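Local coordinates for protein glycoside Hydrolase (Bacteroides uniformis, PDB 5T9X) that probably hydrolyses agarose as a family 16 glycoside hydrolase in the agarose-degrading pathway of a human gut symbiont, at residues Glu49-Asp53 with Ser73-Asn77; Asp94-Ala98 with Trp180-Asp186; Glu123-Pro127 with Ser315-Leu321; Gly211-Ile215 with Thr245-Asn249. One frame throughout, in Å; residues are numbered along the deposited sequence.

All four contacts are partly buried and involve loops of a beta-strand-rich chain, but they differ in depth and chemistry. Contact 2, which sets a loop against a strand end and its turn, has its centre about 11 Å from that of the chain and is largely aromatic and aliphatic, with a histidine ring edge close to an aspartate carboxylate. Contacts 1 and 3 sit further out, their centres about 19 and 20 Å from the chain's centre: the first is built on sodium coordination, the second on an arginine gripping a carbonyl. Contact 4 is intermediate, a tryptophan and backbone carbonyls aided by waters. Strand 140-154 borders contacts 2 and 3, and strand 329-341 borders contact 1.

Contact 1: Glu49-Asp53 with Ser73-Asn77; sequences EYEWD and SDDFN. With NA (sodium ion), chain D.
The indole of Trp-52 turns an edge to the backbone of residues 73-77, with Asp-74 C and Asp-75 N near its plane and CZ3 3.8 Å from Asp-75 N. Its CH2 approaches Ser-73 CB obliquely at 3.9 Å, and Tyr-50 CB lies over one face. The Tyr-50 ring carries Trp-52 CZ2 on a face and has Asp-75 OD2 loosely at its edge. The carboxylate of Glu-51 and the amide of Asn-77 meet from opposite directions, their planes 75° apart, and both bind the same sodium ion. An extended chain (chi2 -174°) lets Glu-51 bind it with both oxygens, OE1 at 2.7 Å and OE2 at 2.8 Å. Asp-75 O adds a bond of 2.4 Å to the sodium and Asn-77 OD1 one of 2.6 Å. An amide suits this last place because its oxygen serves the metal while ND2 gives Glu-51 OE2 a weak 3.0 Å hydrogen bond. Consecutive Asx turns shape the loop, Asp-74 OD1 accepting from Phe-76 N and Asp-75 OD1 from Asn-77 N. Gly-118 and Asp-332 complete an all-oxygen cation site that ties the two loops to strand 329-341 and to the turn at Gly-118, as is found in many family 16 glycoside hydrolases.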
loop_
_atom_site.group_PDB
_atom_site.type_symbol
_atom_site.label_atom_id
_atom_site.label_comp_id
_atom_site.label_asym_id
_atom_site.label_seq_id
_atom_site.Cartn_x
_atom_site.Cartn_y
_atom_site.Cartn_z
ATOM N N GLU A 49 20.972 -14.949 3.718
ATOM C CA GLU A 49 21.175 -14.707 2.270
ATOM C C GLU A 49 20.740 -13.315 1.802
ATOM O O GLU A 49 21.351 -12.764 0.880
ATOM C CB GLU A 49 20.475 -15.772 1.430
ATOM C CG GLU A 49 20.932 -17.187 1.763
ATOM C CD GLU A 49 20.460 -18.238 0.765
ATOM O OE1 GLU A 49 19.848 -17.891 -0.276
ATOM O OE2 GLU A 49 20.726 -19.430 1.024
ATOM N N TYR A 50 19.703 -12.744 2.420
ATOM C CA TYR A 50 19.188 -11.436 2.007
ATOM C C TYR A 50 19.217 -10.418 3.148
ATOM O O TYR A 50 19.248 -10.798 4.314
ATOM C CB TYR A 50 17.762 -11.608 1.458
ATOM C CG TYR A 50 17.630 -12.656 0.345
ATOM C CD1 TYR A 50 17.807 -12.297 -0.993
ATOM C CD2 TYR A 50 17.319 -13.993 0.631
ATOM C CE1 TYR A 50 17.690 -13.225 -2.017
ATOM C CE2 TYR A 50 17.215 -14.931 -0.389
ATOM C CZ TYR A 50 17.397 -14.533 -1.719
ATOM O OH TYR A 50 17.285 -15.433 -2.774
ATOM N N GLU A 51 19.225 -9.129 2.793
ATOM C CA GLU A 51 19.009 -7.977 3.714
ATOM C C GLU A 51 18.074 -8.336 4.854
ATOM O O GLU A 51 18.372 -8.110 6.038
ATOM C CB GLU A 51 18.319 -6.818 2.960
ATOM C CG GLU A 51 19.222 -5.869 2.193
ATOM C CD GLU A 51 18.476 -4.669 1.599
ATOM O OE1 GLU A 51 17.246 -4.732 1.386
ATOM O OE2 GLU A 51 19.115 -3.629 1.292
ATOM N N TRP A 52 16.924 -8.896 4.458
ATOM C CA TRP A 52 15.810 -9.166 5.373
ATOM C C TRP A 52 15.908 -10.360 6.324
ATOM O O TRP A 52 15.044 -10.517 7.196
ATOM C CB TRP A 52 14.501 -9.278 4.589
ATOM C CG TRP A 52 14.443 -10.339 3.555
ATOM C CD1 TRP A 52 14.517 -11.666 3.735
ATOM C CD2 TRP A 52 14.225 -10.128 2.170
ATOM N NE1 TRP A 52 14.378 -12.310 2.533
ATOM C CE2 TRP A 52 14.207 -11.375 1.556
ATOM C CE3 TRP A 52 14.064 -8.994 1.389
ATOM C CZ2 TRP A 52 14.033 -11.531 0.200
ATOM C CZ3 TRP A 52 13.892 -9.151 0.025
ATOM C CH2 TRP A 52 13.879 -10.411 -0.550
ATOM N N ASP A 53 16.918 -11.203 6.156
ATOM C CA ASP A 53 17.028 -12.399 6.973
ATOM C C ASP A 53 17.360 -12.087 8.435
ATOM O O ASP A 53 17.112 -12.909 9.296
ATOM C CB ASP A 53 18.025 -13.393 6.355
ATOM C CG ASP A 53 17.435 -14.170 5.169
ATOM O OD1 ASP A 53 16.194 -14.380 5.125
ATOM O OD2 ASP A 53 18.224 -14.599 4.288
ATOM N N SER A 73 9.473 -11.389 -4.713
ATOM C CA SER A 73 10.165 -10.623 -3.685
ATOM C C SER A 73 11.311 -9.800 -4.284
ATOM O O SER A 73 11.955 -10.252 -5.228
ATOM C CB SER A 73 10.751 -11.566 -2.647
ATOM O OG SER A 73 9.797 -12.478 -2.192
ATOM N N ASP A 74 11.558 -8.604 -3.757
ATOM C CA ASP A 74 12.600 -7.732 -4.294
ATOM C C ASP A 74 13.246 -6.941 -3.180
ATOM O O ASP A 74 12.547 -6.264 -2.429
ATOM C CB ASP A 74 12.036 -6.777 -5.370
ATOM C CG ASP A 74 13.120 -6.277 -6.372
ATOM O OD1 ASP A 74 14.334 -6.283 -6.037
ATOM O OD2 ASP A 74 12.767 -5.864 -7.508
ATOM N N ASP A 75 14.573 -7.020 -3.089
ATOM C CA ASP A 75 15.345 -6.177 -2.176
ATOM C C ASP A 75 15.741 -4.801 -2.763
ATOM O O ASP A 75 16.329 -3.948 -2.065
ATOM C CB ASP A 75 16.564 -6.932 -1.628
ATOM C CG ASP A 75 17.628 -7.252 -2.685
ATOM O OD1 ASP A 75 17.675 -6.630 -3.774
ATOM O OD2 ASP A 75 18.467 -8.126 -2.393
ATOM N N PHE A 76 15.439 -4.595 -4.039
ATOM C CA PHE A 76 15.653 -3.325 -4.715
ATOM C C PHE A 76 17.094 -2.794 -4.670
ATOM O O PHE A 76 17.286 -1.590 -4.709
ATOM C CB PHE A 76 14.691 -2.274 -4.160
ATOM C CG PHE A 76 13.245 -2.585 -4.395
ATOM C CD1 PHE A 76 12.722 -2.607 -5.695
ATOM C CD2 PHE A 76 12.377 -2.761 -3.338
ATOM C CE1 PHE A 76 11.377 -2.849 -5.916
ATOM C CE2 PHE A 76 11.032 -3.010 -3.560
ATOM C CZ PHE A 76 10.538 -3.072 -4.847
ATOM N N ASN A 77 18.097 -3.675 -4.601
ATOM C CA ASN A 77 19.510 -3.247 -4.541
ATOM C C ASN A 77 20.114 -3.282 -5.954
ATOM O O ASN A 77 20.900 -4.167 -6.313
ATOM C CB ASN A 77 20.320 -4.077 -3.509
ATOM C CG ASN A 77 19.813 -3.896 -2.044
ATOM O OD1 ASN A 77 19.113 -2.924 -1.692
ATOM N ND2 ASN A 77 20.180 -4.843 -1.181
HETATM NA NA NA D . 16.937 -2.634 -0.220
#

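Contact 2: Asp94-Ala98 with Trp180-Asp186; sequences DYYHA and WMLSPDD
A chi1 of 78° sets the imidazole of His-97 between its own backbone N and carbonyl carbon, whereas Tyr-96 throws its ring opposite its backbone N (chi1 -177°); both ends converge on CD2 of Leu-182. That methyl is 3.3 Å from Tyr-96 OH and 3.4 Å from His-97 NE2, and a branched leucine suits the place because one methyl fills the angle between two rings. Further along, Trp-180 CH2 meets the edge of the tyrosine, 3.9 Å from Tyr-96 CE1. The carboxylate of Asp-186 lies at the edge of the imidazole, planes 29° apart, with OD1 3.1 Å from His-97 CE1 and 3.2 Å from its NE2. A type I turn, Ser-183 to Asp-186, carries this aspartate, and Ser-183 OG steadies it by donating to Asp-185 OD1. With an alanine at His-97, Asp-186 OD1 would probably lose the ring edge it faces and a gap would open beside Leu-182. The turn joins strands 176-182 and 188-195, a beta hairpin whose second strand carries a sequence resembling the family 16 signature; an imidazole molecule, probably from the crystallisation liquor, beside Trp-180 is consistent with a pocket on this sheet.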
loop_
_atom_site.group_PDB
_atom_site.type_symbol
_atom_site.label_atom_id
_atom_site.label_comp_id
_atom_site.label_asym_id
_atom_site.label_seq_id
_atom_site.Cartn_x
_atom_site.Cartn_y
_atom_site.Cartn_z
ATOM N N ASP A 94 5.946 0.128 -14.096
ATOM C CA ASP A 94 5.877 1.471 -13.457
ATOM C C ASP A 94 4.533 2.203 -13.689
ATOM O O ASP A 94 4.494 3.430 -13.865
ATOM C CB ASP A 94 7.095 2.361 -13.869
ATOM C CG ASP A 94 7.319 2.422 -15.389
ATOM O OD1 ASP A 94 6.502 1.837 -16.139
ATOM O OD2 ASP A 94 8.337 3.019 -15.828
ATOM N N TYR A 95 3.440 1.443 -13.673
ATOM C CA TYR A 95 2.094 2.007 -13.722
ATOM C C TYR A 95 1.150 1.108 -12.944
ATOM O O TYR A 95 1.570 0.104 -12.403
ATOM C CB TYR A 95 1.626 2.188 -15.177
ATOM C CG TYR A 95 0.717 3.380 -15.375
ATOM C CD1 TYR A 95 1.210 4.670 -15.308
ATOM C CD2 TYR A 95 -0.649 3.218 -15.606
ATOM C CE1 TYR A 95 0.370 5.773 -15.477
ATOM C CE2 TYR A 95 -1.495 4.308 -15.784
ATOM C CZ TYR A 95 -0.981 5.584 -15.730
ATOM O OH TYR A 95 -1.812 6.671 -15.890
ATOM N N TYR A 96 -0.111 1.509 -12.853
ATOM C CA TYR A 96 -1.204 0.720 -12.244
ATOM C C TYR A 96 -1.522 -0.390 -13.201
ATOM O O TYR A 96 -1.157 -0.300 -14.366
ATOM C CB TYR A 96 -2.406 1.650 -12.059
ATOM C CG TYR A 96 -3.655 1.149 -11.387
ATOM C CD1 TYR A 96 -3.683 0.850 -10.030
ATOM C CD2 TYR A 96 -4.867 1.111 -12.080
ATOM C CE1 TYR A 96 -4.864 0.455 -9.400
ATOM C CE2 TYR A 96 -6.048 0.714 -11.460
ATOM C CZ TYR A 96 -6.046 0.399 -10.129
ATOM O OH TYR A 96 -7.222 0.033 -9.553
ATOM N N HIS A 97 -2.233 -1.406 -12.720
ATOM C CA HIS A 97 -2.556 -2.602 -13.508
ATOM C C HIS A 97 -3.549 -2.404 -14.702
ATOM O O HIS A 97 -3.834 -3.345 -15.422
ATOM C CB HIS A 97 -2.946 -3.802 -12.565
ATOM C CG HIS A 97 -4.342 -3.784 -11.987
ATOM N ND1 HIS A 97 -5.351 -2.941 -12.412
ATOM C CD2 HIS A 97 -4.909 -4.582 -11.050
ATOM C CE1 HIS A 97 -6.451 -3.179 -11.726
ATOM N NE2 HIS A 97 -6.214 -4.182 -10.903
ATOM N N ALA A 98 -4.074 -1.194 -14.882
ATOM C CA ALA A 98 -5.032 -0.852 -15.947
ATOM C C ALA A 98 -4.718 0.582 -16.329
ATOM O O ALA A 98 -3.999 1.270 -15.591
ATOM C CB ALA A 98 -6.478 -0.964 -15.446
ATOM N N TRP A 180 -0.305 -2.475 -1.320
ATOM C CA TRP A 180 -1.612 -3.167 -1.342
ATOM C C TRP A 180 -1.788 -4.162 -2.469
ATOM O O TRP A 180 -0.968 -4.270 -3.360
ATOM C CB TRP A 180 -2.765 -2.149 -1.329
ATOM C CG TRP A 180 -2.756 -1.149 -2.443
ATOM C CD1 TRP A 180 -1.810 -0.212 -2.694
ATOM C CD2 TRP A 180 -3.787 -0.946 -3.420
ATOM N NE1 TRP A 180 -2.157 0.550 -3.802
ATOM C CE2 TRP A 180 -3.380 0.138 -4.250
ATOM C CE3 TRP A 180 -4.997 -1.573 -3.681
ATOM C CZ2 TRP A 180 -4.158 0.610 -5.339
ATOM C CZ3 TRP A 180 -5.790 -1.101 -4.759
ATOM C CH2 TRP A 180 -5.355 -0.022 -5.578
ATOM N N MET A 181 -2.860 -4.927 -2.392
ATOM C CA MET A 181 -3.074 -6.023 -3.306
ATOM C C MET A 181 -4.479 -5.896 -3.841
ATOM O O MET A 181 -5.381 -5.570 -3.107
ATOM C CB MET A 181 -2.866 -7.350 -2.586
ATOM C CG MET A 181 -1.514 -7.429 -1.924
ATOM S SD MET A 181 -1.025 -9.087 -1.463
ATOM C CE MET A 181 -2.035 -9.390 -0.029
ATOM N N LEU A 182 -4.627 -6.128 -5.134
ATOM C CA LEU A 182 -5.889 -5.993 -5.808
ATOM C C LEU A 182 -6.015 -7.058 -6.923
ATOM O O LEU A 182 -5.081 -7.253 -7.698
ATOM C CB LEU A 182 -5.977 -4.581 -6.388
ATOM C CG LEU A 182 -7.207 -4.198 -7.220
ATOM C CD1 LEU A 182 -8.464 -4.203 -6.352
ATOM C CD2 LEU A 182 -6.973 -2.833 -7.865
ATOM N N SER A 183 -7.176 -7.716 -6.982
ATOM C CA SER A 183 -7.494 -8.674 -8.029
ATOM C C SER A 183 -7.664 -7.942 -9.356
ATOM O O SER A 183 -8.127 -6.810 -9.340
ATOM C CB SER A 183 -8.782 -9.433 -7.705
ATOM O OG SER A 183 -9.913 -8.571 -7.715
ATOM N N PRO A 184 -7.276 -8.566 -10.500
ATOM C CA PRO A 184 -7.402 -7.851 -11.807
ATOM C C PRO A 184 -8.828 -7.392 -12.173
ATOM O O PRO A 184 -8.944 -6.414 -12.870
ATOM C CB PRO A 184 -6.891 -8.859 -12.845
ATOM C CG PRO A 184 -6.091 -9.822 -12.067
ATOM C CD PRO A 184 -6.583 -9.851 -10.652
ATOM N N ASP A 185 -9.874 -8.073 -11.683
ATOM C CA ASP A 185 -11.277 -7.675 -11.952
ATOM C C ASP A 185 -11.831 -6.558 -11.014
ATOM O O ASP A 185 -13.023 -6.213 -11.092
ATOM C CB ASP A 185 -12.194 -8.920 -11.944
ATOM C CG ASP A 185 -12.504 -9.448 -10.533
ATOM O OD1 ASP A 185 -12.031 -8.881 -9.514
ATOM O OD2 ASP A 185 -13.249 -10.456 -10.445
ATOM N N ASP A 186 -10.964 -6.041 -10.122
ATOM C CA ASP A 186 -11.247 -4.935 -9.197
ATOM C C ASP A 186 -12.324 -5.238 -8.159
ATOM O O ASP A 186 -12.935 -4.321 -7.644
ATOM C CB ASP A 186 -11.554 -3.628 -9.954
ATOM C CG ASP A 186 -10.350 -3.100 -10.783
ATOM O OD1 ASP A 186 -9.192 -3.204 -10.335
ATOM O OD2 ASP A 186 -10.554 -2.549 -11.893
#

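Contact 3: Glu123-Pro127 with Ser315-Leu321; sequences ETSRP and SPTNKEL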
loop_
_atom_site.group_PDB
_atom_site.type_symbol
_atom_site.label_atom_id
_atom_site.label_comp_id
_atom_site.label_asym_id
_atom_site.label_seq_id
_atom_site.Cartn_x
_atom_site.Cartn_y
_atom_site.Cartn_z
ATOM N N GLU A 123 8.320 9.484 -6.133
ATOM C CA GLU A 123 8.284 10.926 -5.873
ATOM C C GLU A 123 6.931 11.590 -6.186
ATOM O O GLU A 123 6.079 11.017 -6.839
ATOM C CB GLU A 123 9.481 11.671 -6.526
ATOM C CG GLU A 123 9.595 11.752 -8.054
ATOM C CD GLU A 123 10.575 12.866 -8.525
ATOM O OE1 GLU A 123 11.516 13.212 -7.756
ATOM O OE2 GLU A 123 10.403 13.414 -9.653
ATOM N N THR A 124 6.770 12.804 -5.677
ATOM C CA THR A 124 5.622 13.642 -5.941
ATOM C C THR A 124 6.054 15.043 -6.386
ATOM O O THR A 124 6.904 15.644 -5.769
ATOM C CB THR A 124 4.786 13.742 -4.678
ATOM O OG1 THR A 124 4.427 12.421 -4.296
ATOM C CG2 THR A 124 3.528 14.541 -4.902
ATOM N N SER A 125 5.454 15.553 -7.450
ATOM C CA SER A 125 5.729 16.891 -7.925
ATOM C C SER A 125 4.460 17.479 -8.469
ATOM O O SER A 125 3.458 16.793 -8.576
ATOM C CB SER A 125 6.810 16.874 -9.008
ATOM O OG SER A 125 6.319 16.386 -10.243
ATOM N N ARG A 126 4.523 18.754 -8.817
ATOM C CA ARG A 126 3.440 19.440 -9.495
ATOM C C ARG A 126 4.045 20.533 -10.371
ATOM O O ARG A 126 4.449 21.575 -9.863
ATOM C CB ARG A 126 2.444 20.030 -8.478
ATOM C CG ARG A 126 1.260 20.714 -9.133
ATOM C CD ARG A 126 0.284 21.301 -8.142
ATOM N NE ARG A 126 -0.330 20.292 -7.284
ATOM C CZ ARG A 126 -0.414 20.345 -5.951
ATOM N NH1 ARG A 126 0.042 21.378 -5.263
ATOM N NH2 ARG A 126 -0.980 19.341 -5.277
ATOM N N PRO A 127 4.102 20.313 -11.689
ATOM C CA PRO A 127 4.572 21.363 -12.600
ATOM C C PRO A 127 3.751 22.672 -12.552
ATOM O O PRO A 127 2.640 22.694 -12.011
ATOM C CB PRO A 127 4.413 20.726 -13.980
ATOM C CG PRO A 127 4.292 19.276 -13.744
ATOM C CD PRO A 127 3.642 19.125 -12.420
ATOM N N SER A 315 -4.610 18.210 -0.034
ATOM C CA SER A 315 -3.713 18.051 -1.174
ATOM C C SER A 315 -2.412 18.773 -0.781
ATOM O O SER A 315 -2.464 19.746 -0.032
ATOM C CB SER A 315 -4.334 18.633 -2.436
ATOM O OG SER A 315 -3.491 18.467 -3.577
ATOM N N PRO A 316 -1.236 18.260 -1.197
ATOM C CA PRO A 316 0.001 18.966 -0.833
ATOM C C PRO A 316 0.132 20.316 -1.528
ATOM O O PRO A 316 -0.150 20.421 -2.724
ATOM C CB PRO A 316 1.115 18.044 -1.326
ATOM C CG PRO A 316 0.473 16.751 -1.574
ATOM C CD PRO A 316 -0.962 16.983 -1.872
ATOM N N THR A 317 0.582 21.322 -0.777
ATOM C CA THR A 317 0.790 22.686 -1.305
ATOM C C THR A 317 2.040 22.712 -2.169
ATOM O O THR A 317 2.930 21.872 -2.030
ATOM C CB THR A 317 0.945 23.736 -0.167
ATOM O OG1 THR A 317 2.163 23.501 0.566
ATOM C CG2 THR A 317 -0.233 23.688 0.797
ATOM N N ASN A 318 2.126 23.689 -3.054
ATOM C CA ASN A 318 3.345 23.869 -3.844
ATOM C C ASN A 318 4.589 24.078 -2.933
ATOM O O ASN A 318 5.688 23.606 -3.258
ATOM C CB ASN A 318 3.161 25.030 -4.833
ATOM C CG ASN A 318 2.170 24.700 -5.934
ATOM O OD1 ASN A 318 2.401 23.794 -6.716
ATOM N ND2 ASN A 318 1.070 25.432 -5.999
ATOM N N LYS A 319 4.395 24.756 -1.789
ATOM C CA LYS A 319 5.488 25.012 -0.834
ATOM C C LYS A 319 5.989 23.684 -0.238
ATOM O O LYS A 319 7.184 23.406 -0.313
ATOM C CB LYS A 319 5.063 26.016 0.253
ATOM C CG LYS A 319 6.216 26.720 0.964
ATOM N N GLU A 320 5.077 22.850 0.288
ATOM C CA GLU A 320 5.423 21.500 0.807
ATOM C C GLU A 320 6.152 20.616 -0.230
ATOM O O GLU A 320 7.061 19.873 0.119
ATOM C CB GLU A 320 4.173 20.761 1.329
ATOM C CG GLU A 320 3.555 21.298 2.634
ATOM C CD GLU A 320 2.124 20.787 2.934
ATOM O OE1 GLU A 320 1.440 20.257 2.030
ATOM O OE2 GLU A 320 1.648 20.923 4.089
ATOM N N LEU A 321 5.771 20.727 -1.504
ATOM C CA LEU A 321 6.447 19.986 -2.582
ATOM C C LEU A 321 7.834 20.509 -2.988
ATOM O O LEU A 321 8.509 19.848 -3.758
ATOM C CB LEU A 321 5.573 19.926 -3.829
ATOM C CG LEU A 321 4.218 19.257 -3.679
ATOM C CD1 LEU A 321 3.415 19.497 -4.949
ATOM C CD2 LEU A 321 4.320 17.770 -3.374
#
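Arg-126 grips Pro-316 O end-on with both terminal nitrogens, NH1 at 2.7 Å and NH2 at 2.9 Å. The oxygen lies within about 10° of the guanidinium plane, and both nitrogens lie in the carbonyl plane, a fork that fixes the rotation of the group. Leu-321 CD1 sits over one guanidinium face, offset toward the rim, and also touches Arg-126 CB at 3.7 Å. The other leucine methyl, CD2, reaches Thr-124 CG2 at 3.7 Å, while Asn-318 OD1 lies at the guanidinium edge, 3.6 Å from Arg-126 CD. An arginine suits the place because its long chain offers apolar methylenes as well as several donors. A bend at chi3 (-62°) turns its end toward Pro-316, and NE and NH2 also bond to Gly-146 O and Thr-147 OG1. A methionine here would probably leave Pro-316 O without its two donors and the leucine without its flat partner. Farther out, Thr-317 OG1 accepts from Glu-320 N in an ST motif, and Glu-320 OE1 accepts in return from Thr-317 N; Glu-320 OE2 pairs with Arg-200. The loop following strand 119-122 is thus fastened, beside strand 140-154, to the loop between helix 307-310 and strand 329-341.

Contact 4: Gly211-Ile215 with Thr245-Asn249; sequences GPDRI and TIWRN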
loop_
_atom_site.group_PDB
_atom_site.type_symbol
_atom_site.label_atom_id
_atom_site.label_comp_id
_atom_site.label_asym_id
_atom_site.label_seq_id
_atom_site.Cartn_x
_atom_site.Cartn_y
_atom_site.Cartn_z
ATOM N N GLY A 211 -4.039 10.706 11.760
ATOM C CA GLY A 211 -2.717 11.332 11.711
ATOM C C GLY A 211 -1.545 10.382 11.526
ATOM O O GLY A 211 -1.728 9.207 11.213
ATOM N N PRO A 212 -0.320 10.891 11.745
ATOM C CA PRO A 212 0.898 10.160 11.454
ATOM C C PRO A 212 1.300 9.134 12.509
ATOM O O PRO A 212 2.366 8.521 12.383
ATOM C CB PRO A 212 1.938 11.282 11.358
ATOM C CG PRO A 212 1.456 12.308 12.323
ATOM C CD PRO A 212 -0.037 12.271 12.198
ATOM N N ASP A 213 0.479 8.981 13.547
ATOM C CA ASP A 213 0.576 7.867 14.498
ATOM C C ASP A 213 -0.247 6.622 14.077
ATOM O O ASP A 213 -0.300 5.626 14.835
ATOM C CB ASP A 213 0.158 8.327 15.909
ATOM C CG ASP A 213 -1.326 8.727 16.004
ATOM O OD1 ASP A 213 -1.930 9.252 15.015
ATOM O OD2 ASP A 213 -1.895 8.550 17.105
ATOM N N ARG A 214 -0.868 6.669 12.889
ATOM C CA ARG A 214 -1.747 5.584 12.416
ATOM C C ARG A 214 -1.276 4.952 11.130
ATOM O O ARG A 214 -0.766 5.625 10.216
ATOM C CB ARG A 214 -3.181 6.062 12.157
ATOM C CG ARG A 214 -3.848 6.759 13.314
ATOM C CD ARG A 214 -4.505 5.828 14.298
ATOM N NE ARG A 214 -5.114 6.632 15.350
ATOM C CZ ARG A 214 -6.175 6.292 16.080
ATOM N NH1 ARG A 214 -6.794 5.122 15.920
ATOM N NH2 ARG A 214 -6.628 7.146 17.005
ATOM N N ILE A 215 -1.511 3.648 11.061
ATOM C CA ILE A 215 -1.485 2.903 9.804
ATOM C C ILE A 215 -2.878 2.292 9.633
ATOM O O ILE A 215 -3.405 1.699 10.559
ATOM C CB ILE A 215 -0.447 1.778 9.837
ATOM C CG1 ILE A 215 0.915 2.305 10.277
ATOM C CG2 ILE A 215 -0.313 1.135 8.451
ATOM C CD1 ILE A 215 1.862 1.184 10.651
ATOM N N THR A 245 4.106 5.725 18.338
ATOM C CA THR A 245 5.090 5.765 17.263
ATOM C C THR A 245 4.593 6.547 16.035
ATOM O O THR A 245 3.501 6.285 15.496
ATOM C CB THR A 245 5.460 4.357 16.795
ATOM O OG1 THR A 245 5.913 3.614 17.913
ATOM C CG2 THR A 245 6.566 4.388 15.752
ATOM N N ILE A 246 5.416 7.501 15.617
ATOM C CA ILE A 246 5.210 8.280 14.423
ATOM C C ILE A 246 5.935 7.542 13.305
ATOM O O ILE A 246 7.160 7.686 13.170
ATOM C CB ILE A 246 5.805 9.711 14.579
ATOM C CG1 ILE A 246 5.305 10.397 15.884
ATOM C CG2 ILE A 246 5.551 10.570 13.334
ATOM C CD1 ILE A 246 3.801 10.387 16.093
ATOM N N TRP A 247 5.173 6.817 12.476
ATOM C CA TRP A 247 5.719 5.848 11.508
ATOM C C TRP A 247 6.633 6.461 10.404
ATOM O O TRP A 247 7.607 5.842 9.986
ATOM C CB TRP A 247 4.568 5.004 10.889
ATOM C CG TRP A 247 3.679 4.370 11.946
ATOM C CD1 TRP A 247 2.442 4.801 12.338
ATOM C CD2 TRP A 247 3.990 3.243 12.784
ATOM N NE1 TRP A 247 1.954 4.005 13.344
ATOM C CE2 TRP A 247 2.885 3.046 13.646
ATOM C CE3 TRP A 247 5.071 2.375 12.871
ATOM C CZ2 TRP A 247 2.840 2.012 14.589
ATOM C CZ3 TRP A 247 5.031 1.347 13.800
ATOM C CH2 TRP A 247 3.920 1.175 14.650
ATOM N N ARG A 248 6.283 7.651 9.931
ATOM C CA ARG A 248 7.132 8.542 9.113
ATOM C C ARG A 248 8.645 8.575 9.451
ATOM O O ARG A 248 9.499 8.736 8.576
ATOM C CB ARG A 248 6.569 9.969 9.294
ATOM C CG ARG A 248 7.533 11.121 9.024
ATOM C CD ARG A 248 7.508 12.141 10.131
ATOM N NE ARG A 248 6.221 12.786 10.128
ATOM C CZ ARG A 248 5.768 13.606 11.064
ATOM N NH1 ARG A 248 6.479 13.917 12.133
ATOM N NH2 ARG A 248 4.558 14.118 10.904
ATOM N N ASN A 249 8.964 8.489 10.730
ATOM C CA ASN A 249 10.328 8.733 11.187
ATOM C C ASN A 249 11.323 7.633 10.905
ATOM O O ASN A 249 12.500 7.860 11.043
ATOM C CB ASN A 249 10.338 9.064 12.695
ATOM C CG ASN A 249 9.678 10.405 13.004
ATOM O OD1 ASN A 249 9.550 11.278 12.148
ATOM N ND2 ASN A 249 9.253 10.564 14.237
HETATM O O HOH W 1 3.620 8.520 9.859
HETATM O O HOH W 2 1.588 4.821 16.677
#
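Trp-247 carries much of the contact with residues 211-215, mainly through its five-membered ring and the adjoining fusion bond. CB points toward that segment, and chi1 of -52° puts CG opposite the carbonyl carbon, where it lies 3.8 Å from Ile-215 CG1. CD1 comes closer to the same CG1, at 3.6 Å, part of a CH-pi contact in which the carbon stands over the five-membered ring, 13° off its normal. NE1, at the edge, gives a weak 3.2 Å hydrogen bond to Asp-213 O, and Arg-214 N lies near the ring plane. Ile-215 CD1 stands over the middle of the indole, 3.6 Å from Trp-247 CD2, near the bond the two rings share. Thr-245 O, from the tryptophan's own segment, lies over the opposite face toward the rim. A large aromatic with one N-H suits a place that is apolar over one face and polar at its edge. Trp-247 N donates to Pro-212 O at 3.3 Å. Water 1 links that same oxygen to Arg-248 N. Arg-248 NH2 lies by the proline ring, 3.9 Å from Pro-212 CG, and is salt-bridged to Asp-199. A type I turn leading into strand 215-224 is thereby pinned to the 3-10 segment before strand 252-260, joining loops that feed the two different sheets of a beta sandwich, as in the family 16 jelly roll.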